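Local coordinates for nucleotide pyrophosphohydrolase (Bacillus cereus, PDB 5IE9), which probably hydrolyses nucleoside triphosphates to monophosphates and pyrophosphate, as a manganese-binding member of the MazG nucleotide pyrophosphohydrolase family, at residues Ala32-Glu37 with Leu71-Cys76; Leu41-Asn46 with Glu64-Asp69; Thr5-Gln10 with Asn82-Thr87. All coordinates share one frame; numbering follows the deposited sequence.

Contact 1 (Ala32-Glu37 with Leu71-Cys76)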
loop_
_atom_site.group_PDB
_atom_site.type_symbol
_atom_site.label_atom_id
_atom_site.label_comp_id
_atom_site.label_asym_id
_atom_site.label_seq_id
_atom_site.Cartn_x
_atom_site.Cartn_y
_atom_site.Cartn_z
ATOM N N ALA C 32 0.608 -9.344 2.026
ATOM C CA ALA C 32 -0.732 -9.090 1.500
ATOM C C ALA C 32 -1.677 -8.611 2.597
ATOM O O ALA C 32 -2.407 -7.634 2.387
ATOM C CB ALA C 32 -1.282 -10.323 0.811
ATOM N N ARG C 33 -1.645 -9.283 3.757
ATOM C CA ARG C 33 -2.420 -8.880 4.940
ATOM C C ARG C 33 -2.155 -7.431 5.338
ATOM O O ARG C 33 -3.101 -6.673 5.566
ATOM C CB ARG C 33 -2.181 -9.804 6.151
ATOM C CG ARG C 33 -2.981 -11.110 6.227
ATOM C CD ARG C 33 -4.501 -11.019 5.987
ATOM N NE ARG C 33 -5.101 -9.763 6.454
ATOM C CZ ARG C 33 -5.559 -9.525 7.680
ATOM N NH1 ARG C 33 -5.527 -10.461 8.621
ATOM N NH2 ARG C 33 -6.065 -8.334 7.960
ATOM N N LEU C 34 -0.872 -7.060 5.410
ATOM C CA LEU C 34 -0.456 -5.687 5.688
ATOM C C LEU C 34 -0.958 -4.671 4.682
ATOM O O LEU C 34 -1.382 -3.576 5.072
ATOM C CB LEU C 34 1.058 -5.577 5.751
ATOM C CG LEU C 34 1.637 -5.393 7.136
ATOM C CD1 LEU C 34 3.128 -5.644 7.048
ATOM C CD2 LEU C 34 1.323 -4.011 7.696
ATOM N N THR C 35 -0.890 -5.022 3.394
ATOM C CA THR C 35 -1.345 -4.130 2.336
ATOM C C THR C 35 -2.834 -3.888 2.526
ATOM O O THR C 35 -3.285 -2.748 2.404
ATOM C CB THR C 35 -1.029 -4.677 0.927
ATOM O OG1 THR C 35 0.374 -4.933 0.822
ATOM C CG2 THR C 35 -1.432 -3.682 -0.158
ATOM N N GLU C 36 -3.565 -4.960 2.851
ATOM C CA GLU C 36 -4.995 -4.912 3.171
ATOM C C GLU C 36 -5.310 -3.996 4.358
ATOM O O GLU C 36 -6.219 -3.165 4.276
ATOM C CB GLU C 36 -5.545 -6.321 3.422
ATOM C CG GLU C 36 -7.059 -6.389 3.572
ATOM C CD GLU C 36 -7.561 -7.713 4.127
ATOM O OE1 GLU C 36 -6.771 -8.680 4.219
ATOM O OE2 GLU C 36 -8.766 -7.779 4.473
ATOM N N GLU C 37 -4.556 -4.140 5.447
ATOM C CA GLU C 37 -4.794 -3.324 6.631
ATOM C C GLU C 37 -4.486 -1.857 6.409
ATOM O O GLU C 37 -5.217 -0.994 6.909
ATOM C CB GLU C 37 -4.056 -3.854 7.860
ATOM C CG GLU C 37 -4.751 -5.015 8.556
ATOM C CD GLU C 37 -6.268 -4.908 8.568
ATOM O OE1 GLU C 37 -6.823 -3.911 9.085
ATOM O OE2 GLU C 37 -6.912 -5.839 8.049
ATOM N N LEU C 71 -0.931 -2.539 13.343
ATOM C CA LEU C 71 0.054 -2.918 14.353
ATOM C C LEU C 71 0.031 -4.418 14.659
ATOM O O LEU C 71 1.078 -5.019 14.892
ATOM C CB LEU C 71 -0.183 -2.121 15.642
ATOM C CG LEU C 71 0.922 -1.665 16.618
ATOM C CD1 LEU C 71 0.424 -1.921 18.030
ATOM C CD2 LEU C 71 2.303 -2.291 16.440
ATOM N N PHE C 72 -1.162 -5.015 14.653
ATOM C CA PHE C 72 -1.313 -6.447 14.919
ATOM C C PHE C 72 -0.595 -7.286 13.865
ATOM O O PHE C 72 0.160 -8.194 14.215
ATOM C CB PHE C 72 -2.795 -6.842 15.034
ATOM C CG PHE C 72 -3.025 -8.323 15.205
ATOM C CD1 PHE C 72 -2.876 -8.927 16.449
ATOM C CD2 PHE C 72 -3.400 -9.121 14.114
ATOM C CE1 PHE C 72 -3.094 -10.296 16.610
ATOM C CE2 PHE C 72 -3.614 -10.491 14.268
ATOM C CZ PHE C 72 -3.458 -11.080 15.519
ATOM N N VAL C 73 -0.827 -6.960 12.589
ATOM C CA VAL C 73 -0.260 -7.700 11.457
ATOM C C VAL C 73 1.257 -7.518 11.457
ATOM O O VAL C 73 1.997 -8.460 11.169
ATOM C CB VAL C 73 -0.895 -7.283 10.103
ATOM C CG1 VAL C 73 -0.322 -8.084 8.936
ATOM C CG2 VAL C 73 -2.404 -7.454 10.137
ATOM N N MET C 74 1.708 -6.315 11.810
ATOM C CA MET C 74 3.127 -6.037 11.980
ATOM C C MET C 74 3.763 -6.932 13.029
ATOM O O MET C 74 4.825 -7.505 12.780
ATOM C CB MET C 74 3.348 -4.581 12.338
ATOM C CG MET C 74 3.568 -3.711 11.125
ATOM S SD MET C 74 3.607 -1.974 11.583
ATOM C CE MET C 74 3.101 -1.305 10.006
ATOM N N ILE C 75 3.100 -7.056 14.187
ATOM C CA ILE C 75 3.575 -7.904 15.275
ATOM C C ILE C 75 3.623 -9.355 14.798
ATOM O O ILE C 75 4.622 -10.042 15.010
ATOM C CB ILE C 75 2.754 -7.718 16.576
ATOM C CG1 ILE C 75 3.068 -6.353 17.205
ATOM C CG2 ILE C 75 3.083 -8.817 17.579
ATOM C CD1 ILE C 75 2.090 -5.880 18.265
ATOM N N CYS C 76 2.563 -9.790 14.119
ATOM C CA CYS C 76 2.521 -11.104 13.474
ATOM C C CYS C 76 3.718 -11.330 12.549
ATOM O O CYS C 76 4.418 -12.335 12.683
ATOM C CB CYS C 76 1.213 -11.294 12.712
ATOM S SG CYS C 76 -0.204 -11.536 13.792
#
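V73 packs against R33, L34 and E37 in a buried, largely apolar contact where helix 27-49 and helix 62-80 lie side by side. The two segments run antiparallel, at 166°, with their axes 9.4 Å apart. No hydrogen bond crosses between them. V73 points at the other helix and straddles its surface with both methyls. Its CG1 is anti to the backbone N (chi1 -179°) and meets R33 CB and L34 CG, each at 3.8 Å. The other methyl, V73 CG2, touches E37 CG at 3.7 Å. The side chains of L34 and V73 run past one another, pointing opposite ways. The end of L34 turns to M74, whose side chain crosses it at about a right angle, with L34 CD2 4.0 Å from M74 CE. This is helix pairing within the all-alpha MazG fold, and E36 and E37 open the EExxE part of the family motif. E37 belongs to the manganese site. R33 NH2 makes a salt bridge to E37 OE2 at 2.6 Å, with the oxygen in the plane of the guanidinium, at its edge. R33 NE adds a weak bond to E36 OE1, 3.0 Å long. The guanidinium thus ties two acids of its own helix together. Other subunits pack round it: M74 lies on V70 of the second subunit, and T35 OG1 is hydrogen-bonded to T35 OG1 of the fourth.

Contact 2 (Leu41-Asn46 with Glu64-Asp69). With MN (manganese (II) ion), chain G.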
loop_
_atom_site.group_PDB
_atom_site.type_symbol
_atom_site.label_atom_id
_atom_site.label_comp_id
_atom_site.label_asym_id
_atom_site.label_seq_id
_atom_site.Cartn_x
_atom_site.Cartn_y
_atom_site.Cartn_z
ATOM N N LEU C 41 -6.726 1.646 6.893
ATOM C CA LEU C 41 -6.230 2.867 7.514
ATOM C C LEU C 41 -6.352 4.053 6.559
ATOM O O LEU C 41 -6.863 5.101 6.959
ATOM C CB LEU C 41 -4.791 2.716 8.035
ATOM C CG LEU C 41 -4.155 3.922 8.746
ATOM C CD1 LEU C 41 -4.973 4.418 9.938
ATOM C CD2 LEU C 41 -2.749 3.595 9.193
ATOM N N ALA C 42 -5.906 3.874 5.311
ATOM C CA ALA C 42 -5.990 4.918 4.271
ATOM C C ALA C 42 -7.409 5.442 4.090
ATOM O O ALA C 42 -7.617 6.663 4.095
ATOM C CB ALA C 42 -5.439 4.418 2.943
ATOM N N ARG C 43 -8.365 4.509 3.953
ATOM C CA ARG C 43 -9.793 4.806 3.901
ATOM C C ARG C 43 -10.195 5.731 5.045
ATOM O O ARG C 43 -10.881 6.729 4.820
ATOM C CB ARG C 43 -10.624 3.518 3.984
ATOM C CG ARG C 43 -12.110 3.710 3.692
ATOM C CD ARG C 43 -13.002 3.213 4.820
ATOM N NE ARG C 43 -13.163 1.757 4.857
ATOM C CZ ARG C 43 -12.601 0.939 5.753
ATOM N NH1 ARG C 43 -11.812 1.407 6.717
ATOM N NH2 ARG C 43 -12.828 -0.366 5.682
ATOM N N GLU C 44 -9.750 5.400 6.260
ATOM C CA GLU C 44 -10.193 6.098 7.459
ATOM C C GLU C 44 -9.524 7.467 7.627
ATOM O O GLU C 44 -10.188 8.433 8.005
ATOM C CB GLU C 44 -10.040 5.206 8.694
ATOM C CG GLU C 44 -11.283 5.153 9.586
ATOM C CD GLU C 44 -12.537 4.641 8.873
ATOM O OE1 GLU C 44 -12.464 3.601 8.179
ATOM O OE2 GLU C 44 -13.610 5.273 9.005
ATOM N N VAL C 45 -8.228 7.549 7.323
ATOM C CA VAL C 45 -7.494 8.828 7.268
ATOM C C VAL C 45 -8.145 9.774 6.247
ATOM O O VAL C 45 -8.381 10.939 6.551
ATOM C CB VAL C 45 -5.985 8.621 6.970
ATOM C CG1 VAL C 45 -5.268 9.937 6.689
ATOM C CG2 VAL C 45 -5.307 7.897 8.125
ATOM N N ASN C 46 -8.454 9.259 5.058
ATOM C CA ASN C 46 -9.187 10.025 4.046
ATOM C C ASN C 46 -10.576 10.508 4.510
ATOM O O ASN C 46 -10.936 11.658 4.274
ATOM C CB ASN C 46 -9.299 9.219 2.747
ATOM C CG ASN C 46 -9.218 10.083 1.493
ATOM O OD1 ASN C 46 -9.547 9.613 0.406
ATOM N ND2 ASN C 46 -8.773 11.330 1.626
ATOM N N GLU C 64 -8.124 5.124 15.445
ATOM C CA GLU C 64 -7.381 4.460 16.519
ATOM C C GLU C 64 -7.377 2.940 16.337
ATOM O O GLU C 64 -6.332 2.302 16.473
ATOM C CB GLU C 64 -7.966 4.847 17.883
ATOM C CG GLU C 64 -7.296 4.207 19.096
ATOM C CD GLU C 64 -8.067 4.414 20.391
ATOM O OE1 GLU C 64 -9.313 4.277 20.399
ATOM O OE2 GLU C 64 -7.420 4.701 21.420
ATOM N N GLU C 65 -8.541 2.375 16.013
ATOM C CA GLU C 65 -8.683 0.935 15.819
ATOM C C GLU C 65 -7.988 0.421 14.556
ATOM O O GLU C 65 -7.470 -0.700 14.549
ATOM C CB GLU C 65 -10.156 0.528 15.800
ATOM C CG GLU C 65 -10.380 -0.921 16.211
ATOM C CD GLU C 65 -11.697 -1.499 15.728
ATOM O OE1 GLU C 65 -12.728 -0.791 15.784
ATOM O OE2 GLU C 65 -11.699 -2.677 15.307
ATOM N N GLU C 66 -7.980 1.224 13.493
ATOM C CA GLU C 66 -7.342 0.793 12.247
ATOM C C GLU C 66 -5.817 0.812 12.343
ATOM O O GLU C 66 -5.159 0.015 11.678
ATOM C CB GLU C 66 -7.861 1.543 11.006
ATOM C CG GLU C 66 -9.336 1.308 10.659
ATOM C CD GLU C 66 -9.710 -0.127 10.257
ATOM O OE1 GLU C 66 -8.821 -0.983 10.016
ATOM O OE2 GLU C 66 -10.930 -0.402 10.163
ATOM N N LEU C 67 -5.264 1.695 13.174
ATOM C CA LEU C 67 -3.844 1.628 13.533
ATOM C C LEU C 67 -3.509 0.322 14.265
ATOM O O LEU C 67 -2.549 -0.363 13.902
ATOM C CB LEU C 67 -3.419 2.840 14.369
ATOM C CG LEU C 67 -3.135 4.151 13.631
ATOM C CD1 LEU C 67 -3.220 5.320 14.597
ATOM C CD2 LEU C 67 -1.776 4.120 12.956
ATOM N N GLY C 68 -4.317 -0.022 15.275
ATOM C CA GLY C 68 -4.192 -1.286 16.010
ATOM C C GLY C 68 -4.216 -2.501 15.097
ATOM O O GLY C 68 -3.425 -3.439 15.280
ATOM N N ASP C 69 -5.123 -2.472 14.115
ATOM C CA ASP C 69 -5.222 -3.502 13.078
ATOM C C ASP C 69 -3.918 -3.667 12.290
ATOM O O ASP C 69 -3.462 -4.792 12.071
ATOM C CB ASP C 69 -6.366 -3.183 12.110
ATOM C CG ASP C 69 -7.716 -3.758 12.546
ATOM O OD1 ASP C 69 -7.792 -4.591 13.491
ATOM O OD2 ASP C 69 -8.720 -3.367 11.904
HETATM MN MN MN G . -6.781 -1.083 9.346
#
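E66 packs its CB against L41 CA, 4.1 Å away, where the two backbones come nearest. The segments belong to helix 27-49 and helix 62-80. They run nearly antiparallel, at 160°. E66 points toward the partner helix. The chain bends at chi2 (-64°), which brings CD back toward the manganese ion, and E66 OE1 binds the metal at 2.1 Å. The other oxygen, E66 OE2, is turned toward R43, whose NH1 stands 4.0 Å away in a long salt bridge. OE2 lies at the edge of the guanidinium, near its plane, while the two flat groups are 56° apart. On its own helix, R43 NH1 also has a weak bond to E44 OE1, at 2.7 Å. R43 therefore lies near two carboxylates, and its positive charge probably eases their repulsion. D69 OD2 lies 3.9 Å from the manganese ion, so D69 brings a further carboxylate close to the metal without binding it.

The apolar half is a pair of leucines. L41 holds its CG anti to the backbone N, beside its own carbonyl carbon. The two side chains cross obliquely, with L41 CD2 3.9 Å from L67 CD2. L41 CD1 also meets L67 CG, at 4.1 Å. L67 also packs on M74 of the second subunit, and R43 on E36 of the third. E37, from the same helix as L41, is the other protein residue of the metal site. E66 and D69 fit the ExxD part of the EExxE-ExxD signature, so the arrangement is that of the acidic, metal-binding site of MazG enzymes.

Contact 3 (Thr5-Gln10 with Asn82-Thr87)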
loop_
_atom_site.group_PDB
_atom_site.type_symbol
_atom_site.label_atom_id
_atom_site.label_comp_id
_atom_site.label_asym_id
_atom_site.label_seq_id
_atom_site.Cartn_x
_atom_site.Cartn_y
_atom_site.Cartn_z
ATOM N N THR C 5 5.136 -3.400 27.790
ATOM C CA THR C 5 6.332 -3.362 26.946
ATOM C C THR C 5 6.009 -3.905 25.559
ATOM O O THR C 5 5.088 -4.710 25.411
ATOM C CB THR C 5 7.485 -4.201 27.528
ATOM O OG1 THR C 5 7.046 -5.548 27.710
ATOM C CG2 THR C 5 7.986 -3.630 28.859
ATOM N N MET C 6 6.782 -3.474 24.559
ATOM C CA MET C 6 6.712 -4.016 23.194
ATOM C C MET C 6 6.932 -5.536 23.192
ATOM O O MET C 6 6.246 -6.257 22.465
ATOM C CB MET C 6 7.724 -3.303 22.280
ATOM C CG MET C 6 7.637 -3.607 20.788
ATOM S SD MET C 6 6.154 -3.010 19.936
ATOM C CE MET C 6 5.235 -4.529 19.799
ATOM N N LYS C 7 7.861 -6.009 24.026
ATOM C CA LYS C 7 8.130 -7.440 24.193
ATOM C C LYS C 7 6.898 -8.224 24.631
ATOM O O LYS C 7 6.633 -9.300 24.089
ATOM C CB LYS C 7 9.293 -7.677 25.159
ATOM C CG LYS C 7 10.653 -7.519 24.507
ATOM C CD LYS C 7 11.713 -8.358 25.205
ATOM C CE LYS C 7 13.004 -8.429 24.394
ATOM N NZ LYS C 7 13.681 -7.111 24.221
ATOM N N ASP C 8 6.147 -7.672 25.588
ATOM C CA ASP C 8 4.901 -8.281 26.074
ATOM C C ASP C 8 3.776 -8.292 25.033
ATOM O O ASP C 8 3.091 -9.305 24.887
ATOM C CB ASP C 8 4.419 -7.613 27.368
ATOM C CG ASP C 8 5.310 -7.921 28.564
ATOM O OD1 ASP C 8 5.858 -9.044 28.664
ATOM O OD2 ASP C 8 5.457 -7.020 29.417
ATOM N N MET C 9 3.592 -7.178 24.316
ATOM C CA MET C 9 2.590 -7.085 23.238
ATOM C C MET C 9 2.846 -8.150 22.170
ATOM O O MET C 9 1.902 -8.748 21.657
ATOM C CB MET C 9 2.568 -5.695 22.592
ATOM C CG MET C 9 2.713 -4.526 23.554
ATOM S SD MET C 9 2.108 -2.889 23.079
ATOM C CE MET C 9 2.297 -2.834 21.299
ATOM N N GLN C 10 4.125 -8.381 21.860
ATOM C CA GLN C 10 4.547 -9.444 20.944
ATOM C C GLN C 10 4.273 -10.839 21.516
ATOM O O GLN C 10 3.751 -11.701 20.803
ATOM C CB GLN C 10 6.016 -9.275 20.516
ATOM C CG GLN C 10 6.243 -8.075 19.607
ATOM C CD GLN C 10 7.638 -7.984 19.021
ATOM O OE1 GLN C 10 8.395 -7.068 19.339
ATOM N NE2 GLN C 10 7.978 -8.913 18.139
ATOM N N ASN C 82 10.985 -14.100 13.943
ATOM C CA ASN C 82 11.773 -13.952 15.182
ATOM C C ASN C 82 12.438 -12.574 15.369
ATOM O O ASN C 82 13.513 -12.462 15.965
ATOM C CB ASN C 82 12.775 -15.112 15.343
ATOM C CG ASN C 82 12.106 -16.410 15.769
ATOM O OD1 ASN C 82 12.354 -16.911 16.866
ATOM N ND2 ASN C 82 11.248 -16.959 14.910
ATOM N N ILE C 83 11.775 -11.541 14.855
ATOM C CA ILE C 83 12.222 -10.153 14.969
ATOM C C ILE C 83 11.590 -9.490 16.198
ATOM O O ILE C 83 10.371 -9.573 16.411
ATOM C CB ILE C 83 11.912 -9.343 13.682
ATOM C CG1 ILE C 83 12.683 -9.928 12.493
ATOM C CG2 ILE C 83 12.251 -7.864 13.863
ATOM C CD1 ILE C 83 12.160 -9.516 11.128
ATOM N N ASP C 84 12.436 -8.842 16.997
ATOM C CA ASP C 84 11.991 -8.058 18.142
ATOM C C ASP C 84 11.860 -6.590 17.742
ATOM O O ASP C 84 12.859 -5.952 17.399
ATOM C CB ASP C 84 12.966 -8.228 19.315
ATOM C CG ASP C 84 12.618 -7.347 20.498
ATOM O OD1 ASP C 84 11.506 -7.488 21.064
ATOM O OD2 ASP C 84 13.463 -6.505 20.857
ATOM N N LEU C 85 10.631 -6.068 17.797
ATOM C CA LEU C 85 10.327 -4.691 17.350
ATOM C C LEU C 85 10.919 -3.571 18.226
ATOM O O LEU C 85 11.003 -2.423 17.782
ATOM C CB LEU C 85 8.818 -4.476 17.165
ATOM C CG LEU C 85 8.082 -5.203 16.038
ATOM C CD1 LEU C 85 6.585 -5.112 16.273
ATOM C CD2 LEU C 85 8.430 -4.684 14.648
ATOM N N GLU C 86 11.312 -3.903 19.458
ATOM C CA GLU C 86 12.049 -2.979 20.319
ATOM C C GLU C 86 13.442 -2.747 19.738
ATOM O O GLU C 86 13.890 -1.599 19.643
ATOM C CB GLU C 86 12.134 -3.511 21.752
ATOM C CG GLU C 86 12.752 -2.545 22.762
ATOM C CD GLU C 86 12.861 -3.112 24.176
ATOM O OE1 GLU C 86 12.306 -4.206 24.458
ATOM O OE2 GLU C 86 13.504 -2.448 25.020
ATOM N N THR C 87 14.107 -3.840 19.347
ATOM C CA THR C 87 15.396 -3.777 18.647
ATOM C C THR C 87 15.246 -2.983 17.346
ATOM O O THR C 87 16.017 -2.059 17.100
ATOM C CB THR C 87 15.991 -5.181 18.365
ATOM O OG1 THR C 87 15.950 -5.976 19.555
ATOM C CG2 THR C 87 17.441 -5.084 17.888
#
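Q10 lays its amide against the backbone that leads into helix 85-96 and bonds there at both ends. Its OE1 accepts from L85 N at 2.9 Å, with the N-H pointing nearly at it (155°). Its NE2 donates to I83 O at 3.0 Å. That second bond lies in the plane of the Q10 amide and in that of the I83 carbonyl. The two bonds together fix the turn of the amide. Beyond CG the Q10 chain is extended, which carries the amide across to this backbone.

K7 supplies the charged side. A bend at chi4 (64°) sets NZ between two acids. NZ bonds E86 OE1 at 3.2 Å, coming from above the carboxylate plane, and makes a weaker bond to D84 OD2 at 3.4 Å. The K7 chain crosses both acidic side chains at about a right angle. The far oxygen of E86 bonds K4 N of the second subunit.

M6 provides the apolar part. Its CG meets L85 CB at 3.9 Å and its CE meets L85 CD1 at 3.8 Å. I75 of helix 62-80 packs on M6, Q10 and L85.

D84 OD2 also accepts from T87 N at 3.1 Å, and uses its anti lone pair for T87 OG1. Likewise T5 OG1 accepts from D8 N. The start of helix 6-17 thus packs on the start of helix 85-96, each with a side-chain N-cap. The latter follows a Schellman motif whose C-prime residue is N82, where helix 62-80 ends.

Overall arrangement
The segments come in mirrored order along the chain: 5-10, 32-37, 41-46, 64-69, 71-76, 82-87. Contact 3 thus encloses contact 1, which encloses contact 2. Contacts 1 and 2 share helix 27-49 and helix 62-80, and their centres are 12 Å apart. They meet at the metal site, to which contact 1 gives E37 and contact 2 gives E66. Contact 3 joins the first and last helices. Its centre is 15 Å from that of contact 1, and the two touch mainly through I75. Contacts 2 and 3 do not touch; their centres are 22 Å apart. All three contacts touch the second subunit, so each lies close to the interface with that subunit.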